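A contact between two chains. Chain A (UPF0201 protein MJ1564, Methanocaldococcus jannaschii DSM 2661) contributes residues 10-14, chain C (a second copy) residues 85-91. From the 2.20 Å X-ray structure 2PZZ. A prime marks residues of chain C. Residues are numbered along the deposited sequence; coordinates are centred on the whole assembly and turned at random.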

# COMPACT_ATOMS: atom_id res chain seq x y z
N VAL A 10 -7.31 -4.46 1.90
CA VAL A 10 -6.35 -4.89 2.90
C VAL A 10 -5.54 -5.95 2.19
O VAL A 10 -6.04 -7.04 1.89
N LYS A 11 -4.29 -5.62 1.88
CA LYS A 11 -3.43 -6.57 1.20
C LYS A 11 -2.94 -7.66 2.14
O LYS A 11 -2.93 -7.48 3.37
N PRO A 12 -2.54 -8.83 1.59
CA PRO A 12 -2.05 -9.96 2.37
C PRO A 12 -1.06 -9.62 3.50
O PRO A 12 -1.14 -10.20 4.58
N THR A 13 -0.13 -8.70 3.24
CA THR A 13 0.86 -8.34 4.25
C THR A 13 0.43 -7.19 5.15
O THR A 13 1.19 -6.73 6.01
N GLU A 14 -0.79 -6.71 4.94
CA GLU A 14 -1.31 -5.63 5.77
C GLU A 14 -2.06 -6.22 6.95
O GLU A 14 -2.48 -7.37 6.92
N ASN C 85 6.97 -9.62 -6.19
CA ASN C 85 5.73 -9.08 -5.67
C ASN C 85 5.52 -9.62 -4.26
O ASN C 85 5.36 -10.83 -4.07
N LYS C 86 5.53 -8.73 -3.28
CA LYS C 86 5.35 -9.12 -1.87
C LYS C 86 4.11 -9.93 -1.60
O LYS C 86 4.16 -10.97 -0.92
N GLN C 87 2.98 -9.46 -2.11
CA GLN C 87 1.72 -10.15 -1.87
C GLN C 87 1.71 -11.57 -2.44
O GLN C 87 1.17 -12.49 -1.83
N ALA C 88 2.34 -11.77 -3.60
CA ALA C 88 2.39 -13.12 -4.16
C ALA C 88 3.33 -13.96 -3.29
O ALA C 88 3.03 -15.12 -2.97
N ALA C 89 4.46 -13.38 -2.89
CA ALA C 89 5.41 -14.12 -2.06
C ALA C 89 4.74 -14.55 -0.75
O ALA C 89 5.08 -15.60 -0.17
N TYR C 90 3.79 -13.76 -0.28
CA TYR C 90 3.10 -14.07 0.97
C TYR C 90 2.37 -15.40 0.91
O TYR C 90 2.37 -16.16 1.88
N VAL C 91 1.72 -15.68 -0.21
CA VAL C 91 0.98 -16.94 -0.36
C VAL C 91 1.87 -18.02 -1.00
O VAL C 91 1.37 -19.03 -1.52

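The most unusual feature of this contact is the crowding of polar atoms around a single amide, that of Gln87′, whose orientation in the model is probably reversed. As deposited, NE2 of Gln87′ lies 3.0 Å from the backbone N of Thr13, and OE1 of Gln87′ lies 2.9 Å from OG1 of Thr13. The first of these pairs would set two nitrogens that both carry hydrogen against each other, so the assignment of the amide atoms, and with it the bonding of this group, is best left open. The position of the amide as a whole is clearer: it rests against the start of a type I beta turn that runs from Lys11 to Glu14.

Gln87′ reaches this site by bending. Its CA-to-CB bond points sideways, but chi1 and chi2 both in the m well (-48° and -54°) bring the end of the side chain nearer to chain A, and no other residue in either stretch has more surface covered by the opposite stretch. The closest CA pair is also here, CA of Pro12 lying 5.7 Å from CA of Gln87′. The side-chain end meets three successive residues of the turn. It touches the Pro12 ring, where CD is 3.0 Å from NE2 of Gln87′, a tight approach for a carbon, and it reaches Lys11, whose CB is 3.7 Å from OE1 of Gln87′.

Pro12 points toward the chain C stretch, its ring in the C-gamma exo pucker, and touches both Gln87′ and Tyr90′. Tyr90′ also points toward the other stretch, with chi1 in the t well and chi2 at 69°. Its ring comes against the proline, CB of Pro12 lying 3.5 Å from CD2 of Tyr90′ in an apolar contact, while the carbonyl oxygen of Pro12 sits over one face of the ring. The methyl of Thr13 approaches the same ring obliquely, with CG2 4.1 Å from CD1 of Tyr90′.

Thr13 projects sideways in the p rotamer; both OG1 and CG2 lie near the Gln87′ amide, and CG2 also approaches the tyrosine. Its hydroxyl is hydrogen-bonded elsewhere in the structure. Lys86′ is a more distant neighbor, its CE 4.2 Å from OG1 of Thr13.

Lys11 begins toward chain C, but from chi1 in m its chain runs extended through three t torsions, and its end leads away; CB and CD of Lys11 still lie beside the Gln87′ amide, 3.7 and 3.9 Å from its OE1.

Each surface is braced from within. In chain A the turn is closed by Glu14 N donating to Lys11 O (2.8 Å), and Lys11 N donates to OE2 of Glu14 at 2.7 Å; the Glu14 side chain thus supports the turn without touching the chain C stretch. In chain C, Asn85′ caps the helix, with OD1 accepting from Ala88′ N at 2.7 Å. Ala88′ points away from the contact. Together the two stretches bury 325 Å².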

# COMPACT_ATOMS: atom_id res chain seq x y z
CB VAL A 10 -7.02 -5.54 4.14
CG1 VAL A 10 -5.93 -6.17 5.03
CG2 VAL A 10 -7.81 -4.52 4.92
CB LYS A 11 -2.27 -5.82 0.57
CG LYS A 11 -2.73 -4.81 -0.48
CD LYS A 11 -1.56 -4.30 -1.30
CE LYS A 11 -2.03 -3.52 -2.50
NZ LYS A 11 -0.91 -3.19 -3.42
CB PRO A 12 -1.42 -10.86 1.31
CG PRO A 12 -2.37 -10.68 0.14
CD PRO A 12 -2.58 -9.16 0.15
CB THR A 13 2.23 -7.98 3.61
OG1 THR A 13 2.08 -6.84 2.75
CG2 THR A 13 2.77 -9.15 2.81
CB GLU A 14 -2.25 -4.71 4.96
CG GLU A 14 -1.55 -3.52 4.33
CD GLU A 14 -2.46 -2.73 3.43
OE1 GLU A 14 -2.61 -1.50 3.63
OE2 GLU A 14 -3.03 -3.34 2.49
CB ASN C 85 4.57 -9.48 -6.57
CG ASN C 85 3.23 -9.01 -6.04
OD1 ASN C 85 2.73 -9.54 -5.05
ND2 ASN C 85 2.66 -8.02 -6.70
CB LYS C 86 5.30 -7.87 -0.98
CG LYS C 86 6.64 -7.21 -0.77
CD LYS C 86 6.49 -5.79 -0.20
CE LYS C 86 5.88 -5.77 1.20
NZ LYS C 86 5.85 -4.35 1.67
CB GLN C 87 0.57 -9.30 -2.43
CG GLN C 87 0.66 -7.84 -2.01
CD GLN C 87 0.78 -7.65 -0.48
OE1 GLN C 87 1.28 -6.62 -0.01
NE2 GLN C 87 0.33 -8.62 0.29
CB ALA C 88 2.91 -13.08 -5.60
CB ALA C 89 6.64 -13.24 -1.77
CB TYR C 90 2.10 -12.97 1.34
CG TYR C 90 1.49 -13.19 2.70
CD1 TYR C 90 2.26 -13.05 3.86
CD2 TYR C 90 0.16 -13.59 2.84
CE1 TYR C 90 1.72 -13.31 5.12
CE2 TYR C 90 -0.39 -13.85 4.09
CZ TYR C 90 0.39 -13.71 5.23
OH TYR C 90 -0.12 -13.99 6.48
CB VAL C 91 -0.32 -16.75 -1.20
CG1 VAL C 91 -1.25 -15.78 -0.47
CG2 VAL C 91 0.02 -16.20 -2.59